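Beta-lactamase (Serratia marcescens, PDB 5GWA) is an extended-spectrum class A beta-lactamase that probably inactivates beta-lactam antibiotics by hydrolysing them to substituted beta-amino acids, and is inhibited by avibactam. Local coordinates at residues Leu72-Ser77 against Ser101-Ser106; Ala56-Leu61 against Ile66-Lys71; Tyr49-Ala54 against Asp186-Thr191; Ser77-Asn82 against Cys116-Arg121. All coordinates share one frame; numbering follows the deposited sequence. Where two conformers were deposited one is given.

Interaction 1 of 4, residues Leu72-Ser77 against Ser101-Ser106; sequences LFVKKS and SEIIKS. With NA (sodium ion), chain I; SO4 (sulfate ion), chain D.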
# COMPACT_ATOMS: atom_id res chain seq x y z
N LEU A 72 6.08 10.60 19.11
CA LEU A 72 4.79 9.98 19.33
C LEU A 72 4.91 8.50 19.59
O LEU A 72 5.77 7.83 18.99
CB LEU A 72 3.89 10.20 18.12
CG LEU A 72 3.61 11.63 17.70
CD1 LEU A 72 2.76 11.72 16.46
CD2 LEU A 72 2.91 12.36 18.83
N PHE A 73 4.02 7.94 20.43
CA PHE A 73 3.93 6.50 20.50
C PHE A 73 3.01 5.99 19.40
O PHE A 73 1.85 6.34 19.35
CB PHE A 73 3.41 6.02 21.87
CG PHE A 73 3.56 4.54 22.09
CD1 PHE A 73 4.75 4.02 22.48
CD2 PHE A 73 2.52 3.67 21.78
CE1 PHE A 73 4.92 2.65 22.64
CE2 PHE A 73 2.68 2.30 21.93
CZ PHE A 73 3.87 1.80 22.37
N VAL A 74 3.58 5.26 18.45
CA VAL A 74 2.83 4.73 17.33
C VAL A 74 2.40 3.31 17.64
O VAL A 74 3.23 2.40 17.76
CB VAL A 74 3.69 4.80 16.05
CG1 VAL A 74 2.96 4.17 14.86
CG2 VAL A 74 4.06 6.25 15.77
N LYS A 75 1.11 3.18 17.92
CA LYS A 75 0.51 1.87 18.22
C LYS A 75 0.54 0.98 17.00
O LYS A 75 0.49 1.45 15.89
CB LYS A 75 -0.96 2.04 18.63
CG LYS A 75 -1.13 2.64 20.01
CD LYS A 75 -2.58 2.54 20.49
CE LYS A 75 -3.47 3.58 19.85
NZ LYS A 75 -4.72 3.74 20.66
N LYS A 76 0.49 -0.34 17.20
CA LYS A 76 0.37 -1.24 16.07
C LYS A 76 -0.90 -0.92 15.25
O LYS A 76 -0.88 -0.94 14.03
CB LYS A 76 0.38 -2.68 16.57
CG LYS A 76 -0.04 -3.70 15.55
CD LYS A 76 1.16 -4.52 15.10
CE LYS A 76 0.67 -5.77 14.40
NZ LYS A 76 -0.58 -5.48 13.63
N SER A 77 -1.97 -0.54 15.92
CA SER A 77 -3.21 -0.25 15.21
C SER A 77 -3.16 1.07 14.43
O SER A 77 -4.01 1.27 13.57
CB SER A 77 -4.39 -0.25 16.18
OG SER A 77 -4.27 0.81 17.10
N SER A 101 9.77 14.28 13.24
CA SER A 101 10.65 14.34 12.06
C SER A 101 10.56 13.09 11.18
O SER A 101 10.31 13.18 9.96
CB SER A 101 12.10 14.52 12.49
OG SER A 101 12.97 14.46 11.38
N GLU A 102 10.72 11.93 11.79
CA GLU A 102 10.73 10.68 11.04
C GLU A 102 9.35 10.49 10.41
O GLU A 102 9.23 9.96 9.27
CB GLU A 102 11.02 9.49 11.97
CG GLU A 102 11.04 8.18 11.19
CD GLU A 102 11.63 6.96 11.91
OE1 GLU A 102 12.24 7.11 12.99
OE2 GLU A 102 11.66 5.87 11.30
N ILE A 103 8.30 10.74 11.16
CA ILE A 103 6.95 10.51 10.65
C ILE A 103 6.65 11.44 9.49
O ILE A 103 6.14 11.01 8.44
CB ILE A 103 5.86 10.65 11.75
CG1 ILE A 103 6.05 9.54 12.81
CG2 ILE A 103 4.44 10.58 11.14
CD1 ILE A 103 5.31 9.82 14.10
N ILE A 104 7.01 12.73 9.63
CA ILE A 104 6.77 13.67 8.54
C ILE A 104 7.58 13.32 7.28
O ILE A 104 7.03 13.38 6.17
CB ILE A 104 7.10 15.11 8.96
CG1 ILE A 104 6.18 15.54 10.06
CG2 ILE A 104 7.04 16.02 7.75
CD1 ILE A 104 6.64 16.77 10.83
N LYS A 105 8.83 12.89 7.43
CA LYS A 105 9.67 12.54 6.29
C LYS A 105 9.05 11.36 5.56
O LYS A 105 8.93 11.38 4.35
CB LYS A 105 11.09 12.17 6.69
CG LYS A 105 11.92 13.36 7.12
CD LYS A 105 13.34 12.90 7.37
CE LYS A 105 14.20 14.01 7.95
NZ LYS A 105 15.59 13.51 8.08
N SER A 106 8.56 10.37 6.29
CA SER A 106 7.93 9.24 5.61
C SER A 106 6.64 9.67 4.90
O SER A 106 6.33 9.20 3.77
CB SER A 106 7.64 8.13 6.60
OG SER A 106 7.27 6.94 5.89
NA NA I . 12.26 8.44 15.36
S SO4 D . -0.06 -6.87 10.62
O1 SO4 D . -0.60 -8.12 11.22
O2 SO4 D . 0.65 -7.20 9.39
O3 SO4 D . -1.23 -6.00 10.36
O4 SO4 D . 0.81 -6.14 11.60
O HOH W 1 14.41 9.86 16.16
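Ile103 meets two strand side chains with the single methyl CD1, which lies 4.0 Å from CD1 of Leu72 and 4.1 Å from CG2 of Val74. The approaches differ: the Ile103 side chain crosses Leu72 at about a right angle but slides past Val74 in the opposite direction. The extended end (chi2 164°) lets CD1 bridge a gap in which the nearest CA atoms, those of Leu72 and Ile103, are 9.0 Å apart. Only 92 Å² is buried between the segments. Strand alternation selects the partners, with Leu72 and Val74 directed at the helix and Phe73 away from it. Val74 then splits its branches: CG1, anti to the backbone N (chi1 176°), turns to Ile118, leaving CG2 for Ile103.

One residue along, Glu102 OE1 coordinates a sodium ion at 2.7 Å; the other carboxylate oxygen, OE2, is hydrogen-bonded to Tyr91 OH. Within the alpha domain of the class A fold, strand 71-74 pairs antiparallel with strand 96-99, through Leu72 with Leu98 and Val74 with Leu96. The latter strand leads straight into helix 100-109. Helix 113-123 packs against both elements, Ile118 also touching Leu72, and Leu119 touching Ile103.

Interaction 2 of 4, residues Ala56-Leu61 against Ile66-Lys71; sequences AVLDKL and ISVDKK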
# COMPACT_ATOMS: atom_id res chain seq x y z
N ALA A 56 0.36 22.40 8.42
CA ALA A 56 -0.40 22.60 9.65
C ALA A 56 0.35 21.96 10.83
O ALA A 56 0.35 22.48 11.95
CB ALA A 56 -1.79 22.02 9.52
N VAL A 57 0.86 20.76 10.63
CA VAL A 57 1.65 20.11 11.68
C VAL A 57 2.86 20.93 12.13
O VAL A 57 3.10 21.10 13.34
CB VAL A 57 2.11 18.72 11.22
CG1 VAL A 57 3.08 18.09 12.19
CG2 VAL A 57 0.89 17.86 11.07
N LEU A 58 3.64 21.43 11.18
CA LEU A 58 4.87 22.11 11.54
C LEU A 58 4.55 23.45 12.18
O LEU A 58 5.31 23.91 12.99
CB LEU A 58 5.77 22.31 10.32
CG LEU A 58 6.42 21.00 9.87
CD1 LEU A 58 6.97 21.16 8.45
CD2 LEU A 58 7.52 20.57 10.83
N ASP A 59 3.45 24.07 11.76
CA ASP A 59 2.97 25.30 12.42
C ASP A 59 2.65 25.02 13.88
O ASP A 59 2.94 25.85 14.77
CB ASP A 59 1.76 25.89 11.73
CG ASP A 59 1.21 27.12 12.43
OD1 ASP A 59 1.88 28.17 12.32
OD2 ASP A 59 0.07 27.07 12.90
N LYS A 60 1.93 23.93 14.12
CA LYS A 60 1.54 23.56 15.47
C LYS A 60 2.79 23.33 16.30
O LYS A 60 2.87 23.83 17.42
CB LYS A 60 0.66 22.30 15.46
CG LYS A 60 0.29 21.80 16.86
CD LYS A 60 -0.86 20.80 16.78
CE LYS A 60 -1.26 20.25 18.14
NZ LYS A 60 -2.18 21.18 18.84
N LEU A 61 3.77 22.61 15.78
CA LEU A 61 4.99 22.37 16.51
C LEU A 61 5.71 23.71 16.76
O LEU A 61 6.24 23.94 17.85
CB LEU A 61 5.90 21.48 15.71
CG LEU A 61 5.43 20.05 15.50
CD1 LEU A 61 6.47 19.33 14.68
CD2 LEU A 61 5.19 19.29 16.81
N ILE A 66 7.05 22.82 20.36
CA ILE A 66 7.33 21.39 20.40
C ILE A 66 8.38 21.04 19.37
O ILE A 66 8.21 21.34 18.16
CB ILE A 66 6.09 20.60 20.04
CG1 ILE A 66 4.89 21.05 20.88
CG2 ILE A 66 6.36 19.12 20.18
CD1 ILE A 66 3.56 20.60 20.35
N SER A 67 9.48 20.47 19.83
CA SER A 67 10.58 20.11 18.99
C SER A 67 10.20 18.96 18.07
O SER A 67 9.51 18.05 18.50
CB SER A 67 11.79 19.66 19.79
OG SER A 67 12.75 19.05 18.95
N VAL A 68 10.70 19.00 16.85
CA VAL A 68 10.40 17.98 15.85
C VAL A 68 11.07 16.65 16.18
O VAL A 68 10.78 15.60 15.57
CB VAL A 68 10.80 18.49 14.43
CG1 VAL A 68 12.23 18.12 14.09
CG2 VAL A 68 9.82 18.03 13.38
N ASP A 69 12.01 16.66 17.12
CA ASP A 69 12.64 15.46 17.56
C ASP A 69 11.89 14.75 18.70
O ASP A 69 12.30 13.68 19.11
CB ASP A 69 14.08 15.74 17.96
CG ASP A 69 14.89 16.28 16.80
OD1 ASP A 69 14.72 15.78 15.66
OD2 ASP A 69 15.67 17.23 17.03
N LYS A 70 10.87 15.39 19.22
CA LYS A 70 9.98 14.73 20.17
C LYS A 70 9.23 13.60 19.46
O LYS A 70 9.16 13.55 18.22
CB LYS A 70 9.03 15.70 20.83
CG LYS A 70 9.75 16.72 21.70
CD LYS A 70 10.54 16.06 22.82
CE LYS A 70 10.71 17.00 24.00
NZ LYS A 70 9.40 17.51 24.48
N LYS A 71 8.81 12.61 20.25
CA LYS A 71 8.29 11.36 19.69
C LYS A 71 6.87 11.03 20.10
O LYS A 71 6.49 11.18 21.27
CB LYS A 71 9.16 10.18 20.10
CG LYS A 71 10.61 10.33 19.65
CD LYS A 71 11.40 9.09 19.95
CE LYS A 71 12.87 9.30 19.63
NZ LYS A 71 13.70 8.12 19.95
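Leu61 and Ile66 fit as bump and hollow: CD2 of Leu61 presses into the branch point of Ile66, 3.6 Å from its CG2 and just as near its CB, the two side chains crossing at about a right angle. The other prong, CD1 of Leu61, lies 3.8 Å from CG2 of Val68. That valine methyl is itself a bump, settling in the notch between Leu61 CD1 and CD2 of Leu58, which is 4.3 Å from it. Leu61 holds its fork on the loop side by placing CG anti to its carbonyl carbon (chi1 -67°). Nearer the main chain, Leu61 CB rests 3.4 Å from Ile66 O.

A backbone bond fixes the turn. Ile66 N donates to Leu61 O at 2.9 Å, with an N-H...O angle of 148° and the donor in the carbonyl plane. Beyond it the chain is shaped by a type I turn from Ser67 to Lys70 and by an ST turn, Asp69 N donating to Ser67 OG.

The contact turns the chain aside at the exit of helix 49-63, leading it across towards strand 71-74. Helix 100-109 adjoins it, with Ile104 on Leu58, Phe100 on Ile66 and Ser101 on Val68, while Phe122 of helix 113-123 packs on Leu61 and Leu188 of helix 182-193 on Leu58.

Interaction 3 of 4, residues Tyr49-Ala54 against Asp186-Thr191; sequences YKFHLA and DFLLNT
Leu188 spreads its two methyls over two residues one turn apart on the facing helix: CD1 lies 3.9 Å from CB of Ala54, and CD2 lies 4.0 Å from CE1 of Phe51. The small Ala54 is consistent with the close approach here, its CA 7.6 Å from CA of Leu188. Leu188 CG stands anti to the backbone N (chi1 -177°), which sends the fork across the gap, and the Phe51 ring meets CD2 obliquely with the side chains at about a right angle. Phe174 of helix 164-175 meets that ring edge-to-face and also touches Leu188.

Helix 49-63 bears Lys50, consistent with the lysine of the SxxK motif of class A beta-lactamases. Its NZ is hydrogen-bonded to Ser47 OG, Ser111 OG and Asn113 OD1, and Lys50 touches the bound avibactam. On other sides of this buried segment, 49-54, Leu53 packs on Cys116, Leu119 and Phe120, and His52 on Leu170.

In helix 182-193, Phe187 O takes two donors from opposite faces of its plane: Thr191 N at 2.9 Å and Thr191 OG1 at 2.7 Å, the hydroxyl 38° out of that plane. The same OG1 sits 3.8 Å above the plane of the Phe187 ring, over its centre. The ring itself packs on Ser101, Ile104 and Lys105 of helix 100-109.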
# COMPACT_ATOMS: atom_id res chain seq x y z
N TYR A 49 -2.40 16.29 -0.63
CA TYR A 49 -2.79 17.04 0.55
C TYR A 49 -1.95 16.80 1.76
O TYR A 49 -2.12 17.50 2.78
CB TYR A 49 -4.28 16.93 0.81
CG TYR A 49 -4.77 15.73 1.61
CD1 TYR A 49 -4.07 14.52 1.62
CD2 TYR A 49 -6.02 15.76 2.24
CE1 TYR A 49 -4.57 13.41 2.31
CE2 TYR A 49 -6.50 14.67 2.95
CZ TYR A 49 -5.79 13.48 2.94
OH TYR A 49 -6.30 12.36 3.60
N LYS A 50 -0.99 15.90 1.67
CA LYS A 50 -0.04 15.69 2.77
C LYS A 50 0.90 16.90 2.88
O LYS A 50 1.53 17.10 3.92
CB LYS A 50 0.73 14.39 2.59
CG LYS A 50 -0.18 13.17 2.71
CD LYS A 50 0.48 11.90 2.18
CE LYS A 50 -0.52 10.76 2.17
NZ LYS A 50 0.11 9.49 1.74
N PHE A 51 1.07 17.64 1.79
CA PHE A 51 1.78 18.93 1.88
C PHE A 51 1.07 19.86 2.85
O PHE A 51 1.68 20.42 3.79
CB PHE A 51 1.90 19.55 0.47
CG PHE A 51 2.37 20.98 0.47
CD1 PHE A 51 3.65 21.29 0.92
CD2 PHE A 51 1.56 22.00 0.03
CE1 PHE A 51 4.12 22.58 0.90
CE2 PHE A 51 2.01 23.32 0.04
CZ PHE A 51 3.30 23.60 0.48
N HIS A 52 -0.24 19.98 2.66
CA HIS A 52 -1.05 20.92 3.43
C HIS A 52 -1.00 20.44 4.89
O HIS A 52 -0.89 21.22 5.81
CB HIS A 52 -2.50 20.87 2.94
CG HIS A 52 -2.66 21.16 1.48
ND1 HIS A 52 -2.10 20.35 0.51
CD2 HIS A 52 -3.42 22.06 0.81
CE1 HIS A 52 -2.43 20.81 -0.68
NE2 HIS A 52 -3.23 21.84 -0.53
N LEU A 53 -1.13 19.13 5.07
CA LEU A 53 -1.07 18.54 6.42
C LEU A 53 0.26 18.86 7.12
O LEU A 53 0.26 19.33 8.28
CB LEU A 53 -1.27 17.03 6.28
CG LEU A 53 -0.98 16.23 7.55
CD1 LEU A 53 -1.89 16.65 8.69
CD2 LEU A 53 -1.09 14.75 7.27
N ALA A 54 1.35 18.80 6.38
CA ALA A 54 2.68 19.03 6.92
C ALA A 54 2.81 20.50 7.34
O ALA A 54 3.36 20.79 8.41
CB ALA A 54 3.74 18.64 5.93
N ASP A 186 12.84 25.13 6.22
CA ASP A 186 13.99 24.41 5.70
C ASP A 186 13.70 22.92 5.71
O ASP A 186 14.06 22.20 4.80
CB ASP A 186 15.25 24.71 6.54
CG ASP A 186 15.94 25.99 6.13
OD1 ASP A 186 16.04 26.21 4.90
OD2 ASP A 186 16.39 26.76 7.03
N PHE A 187 13.18 22.45 6.84
CA PHE A 187 12.86 21.03 7.02
C PHE A 187 11.84 20.50 6.01
O PHE A 187 12.12 19.48 5.32
CB PHE A 187 12.34 20.76 8.43
CG PHE A 187 11.94 19.33 8.64
CD1 PHE A 187 12.87 18.33 8.75
CD2 PHE A 187 10.61 19.01 8.72
CE1 PHE A 187 12.49 17.01 8.94
CE2 PHE A 187 10.22 17.69 8.96
CZ PHE A 187 11.15 16.69 9.00
N LEU A 188 10.76 21.23 5.84
CA LEU A 188 9.74 20.77 4.87
C LEU A 188 10.25 20.87 3.45
O LEU A 188 10.06 19.92 2.63
CB LEU A 188 8.45 21.54 5.03
CG LEU A 188 7.32 21.07 4.10
CD1 LEU A 188 7.06 19.56 4.18
CD2 LEU A 188 6.08 21.88 4.35
N LEU A 189 10.95 21.96 3.14
CA LEU A 189 11.52 22.05 1.78
C LEU A 189 12.49 20.93 1.48
O LEU A 189 12.43 20.30 0.41
CB LEU A 189 12.18 23.42 1.55
CG LEU A 189 12.72 23.65 0.12
CD1 LEU A 189 11.67 23.51 -0.94
CD2 LEU A 189 13.32 25.05 0.01
N ASN A 190 13.42 20.62 2.41
CA ASN A 190 14.36 19.55 2.18
C ASN A 190 13.57 18.24 1.98
O ASN A 190 13.92 17.44 1.12
CB ASN A 190 15.34 19.40 3.34
CG ASN A 190 16.46 20.42 3.30
OD1 ASN A 190 16.89 20.85 2.25
ND2 ASN A 190 17.01 20.73 4.45
N THR A 191 12.52 18.08 2.77
CA THR A 191 11.75 16.83 2.75
C THR A 191 11.05 16.66 1.36
O THR A 191 11.10 15.57 0.73
CB THR A 191 10.77 16.84 3.91
OG1 THR A 191 11.51 16.89 5.16
CG2 THR A 191 9.92 15.64 3.88

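Interaction 4 of 4, residues Ser77-Asn82 against Cys116-Arg121; sequences SDLQPN and CDILFR. With NXL ((2S,5R)-1-formyl-5-[(sulfooxy)amino]piperidine-2-carboxamide), chain B.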
# COMPACT_ATOMS: atom_id res chain seq x y z
N SER A 77 -1.97 -0.54 15.92
CA SER A 77 -3.21 -0.25 15.21
C SER A 77 -3.16 1.07 14.43
O SER A 77 -4.01 1.27 13.57
CB SER A 77 -4.39 -0.25 16.18
OG SER A 77 -4.27 0.81 17.10
N ASP A 78 -2.16 1.91 14.70
CA ASP A 78 -1.91 3.15 13.93
C ASP A 78 -1.23 2.78 12.61
O ASP A 78 -1.17 3.63 11.71
CB ASP A 78 -0.95 4.12 14.65
CG ASP A 78 -1.56 4.83 15.85
OD1 ASP A 78 -2.76 5.15 15.79
OD2 ASP A 78 -0.83 5.00 16.87
N LEU A 79 -0.60 1.60 12.55
CA LEU A 79 0.02 1.10 11.31
C LEU A 79 -0.84 0.04 10.67
O LEU A 79 -0.58 -1.15 10.82
CB LEU A 79 1.42 0.58 11.57
CG LEU A 79 2.39 1.60 12.14
CD1 LEU A 79 3.76 1.02 12.54
CD2 LEU A 79 2.60 2.72 11.12
N GLN A 80 -1.89 0.48 9.99
CA GLN A 80 -2.84 -0.44 9.35
C GLN A 80 -2.19 -1.11 8.14
O GLN A 80 -1.42 -0.48 7.43
CB GLN A 80 -4.09 0.32 8.91
CG GLN A 80 -4.83 1.01 10.05
CD GLN A 80 -6.09 1.70 9.58
OE1 GLN A 80 -6.13 2.35 8.52
NE2 GLN A 80 -7.15 1.59 10.38
N PRO A 81 -2.56 -2.37 7.87
CA PRO A 81 -1.95 -3.15 6.77
C PRO A 81 -2.40 -2.90 5.32
O PRO A 81 -1.57 -3.07 4.42
CB PRO A 81 -2.29 -4.60 7.15
CG PRO A 81 -3.53 -4.48 7.98
CD PRO A 81 -3.31 -3.24 8.79
N ASN A 82 -3.66 -2.56 5.07
CA ASN A 82 -4.18 -2.45 3.69
C ASN A 82 -4.07 -1.05 3.14
O ASN A 82 -4.99 -0.52 2.51
CB ASN A 82 -5.67 -2.76 3.61
CG ASN A 82 -6.03 -3.99 4.35
OD1 ASN A 82 -6.13 -5.06 3.76
ND2 ASN A 82 -6.34 -3.84 5.64
N CYS A 116 0.38 9.83 7.55
CA CYS A 116 -0.58 10.88 7.27
C CYS A 116 -1.68 10.91 8.34
O CYS A 116 -1.94 11.94 8.98
CB CYS A 116 -1.18 10.65 5.89
SG CYS A 116 -2.54 11.74 5.45
N ASP A 117 -2.29 9.78 8.60
CA ASP A 117 -3.40 9.73 9.52
C ASP A 117 -2.97 9.90 10.97
O ASP A 117 -3.70 10.52 11.74
CB ASP A 117 -4.26 8.49 9.29
CG ASP A 117 -5.05 8.55 7.99
OD1 ASP A 117 -4.99 9.55 7.21
OD2 ASP A 117 -5.76 7.57 7.73
N ILE A 118 -1.79 9.42 11.32
CA ILE A 118 -1.19 9.68 12.65
C ILE A 118 -1.03 11.20 12.87
O ILE A 118 -1.45 11.76 13.91
CB ILE A 118 0.19 9.00 12.78
CG1 ILE A 118 0.02 7.48 12.92
CG2 ILE A 118 0.97 9.55 13.96
CD1 ILE A 118 1.29 6.73 12.67
N LEU A 119 -0.60 11.89 11.83
CA LEU A 119 -0.42 13.33 11.90
C LEU A 119 -1.75 14.09 11.89
O LEU A 119 -1.87 15.10 12.60
CB LEU A 119 0.53 13.81 10.79
CG LEU A 119 1.99 13.35 10.91
CD1 LEU A 119 2.80 13.74 9.69
CD2 LEU A 119 2.67 13.86 12.19
N PHE A 120 -2.75 13.65 11.13
CA PHE A 120 -4.12 14.23 11.22
C PHE A 120 -4.62 14.14 12.64
O PHE A 120 -5.09 15.13 13.21
CB PHE A 120 -5.10 13.56 10.26
CG PHE A 120 -5.17 14.19 8.90
CD1 PHE A 120 -5.52 15.51 8.74
CD2 PHE A 120 -4.89 13.43 7.77
CE1 PHE A 120 -5.55 16.08 7.49
CE2 PHE A 120 -5.08 13.95 6.51
CZ PHE A 120 -5.36 15.28 6.36
N ARG A 121 -4.40 13.00 13.28
CA ARG A 121 -4.83 12.86 14.68
C ARG A 121 -4.09 13.79 15.62
O ARG A 121 -4.75 14.49 16.45
CB ARG A 121 -4.80 11.41 15.11
CG ARG A 121 -5.96 10.63 14.49
CD ARG A 121 -6.12 9.21 15.03
NE ARG A 121 -5.00 8.35 14.64
CZ ARG A 121 -4.92 7.68 13.49
NH1 ARG A 121 -5.90 7.77 12.60
NH2 ARG A 121 -3.89 6.88 13.26
OAC NXL B . -3.71 -9.51 1.86
CAN NXL B . -2.75 -9.02 1.28
N NXL B . -2.55 -7.79 1.13
CAJ NXL B . -1.26 -7.28 0.72
CA NXL B . -3.57 -6.84 1.54
C NXL B . -4.19 -6.04 0.44
O NXL B . -3.75 -6.08 -0.69
NAA NXL B . -5.14 -5.19 0.83
CB NXL B . -2.99 -5.92 2.59
CAH NXL B . -1.64 -5.37 2.21
CAO NXL B . -0.66 -6.48 1.85
NAK NXL B . -0.20 -7.35 2.95
OAL NXL B . -0.99 -7.43 4.00
SAR NXL B . -0.82 -8.70 4.85
OAD NXL B . 0.06 -8.28 5.90
OAE NXL B . -1.97 -9.17 5.53
OAG NXL B . -0.50 -9.86 3.75
O HOH W 2 -2.77 5.68 10.99
O HOH W 3 -2.92 8.19 16.55
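The backbones approach to 6.7 Å between CA of Asp78 and CA of Ile118, where a 3-10 turn opens into the loop before helix 86-90 and passes helix 113-123 of the class A alpha domain. Asp78 joins apolar and ionic contacts: its CB lies 3.9 Å from CG1 of Ile118, and its OD1 forms a salt bridge with Arg121 NH2. The hydrogen bond from Arg121 NH2 to Asp78 OD1 is weak, 3.3 Å long and bent to 134°; the carboxylate and guanidinium planes are near parallel (14°), but OD1 comes to the guanidinium obliquely. Two waters reinforce it at the guanidinium edge: one joins Asp78 O to Arg121 NH2, the other Asp78 OD1 to Arg121 NE. OD2 accepts from Lys75 N, so both carboxylate oxygens are engaged. On the buried side, CD2 of Leu79 reaches CD1 of Ile118 at 4.5 Å.

At the far end the loop meets the second subunit, Asn82 lying beside avibactam held by Ser111, Asn113 and Ser218 of that subunit; the exact place of Asn82 OD1 is doubtful. Back on the helix, a bend at chi3 (-68°) folds the Arg121 chain so that Asp117 O sits 3.5 Å above the guanidinium plane, over its centre.

Interactions 1 and 4 are closest, centres 8 Å apart, sharing Ser77 and a common apolar layer in which Leu79 CG lies 3.8 Å from Val74 CG1. Interaction 2 joins interaction 1 through Ser101 N and Val68 O, 2.9 Å apart and probably hydrogen-bonded. Interactions 2 and 3 both use helix 49-63; Leu58 CD1 of the former lies 3.7 Å from Leu188 CB of the latter. Interaction 3 lies nearest the active site of its own subunit, Lys50 lining the avibactam pocket and packing by CE on Cys116 CB of 116-121 at 3.8 Å, whereas loop 77-82 reaches the inhibitor bound to the second subunit.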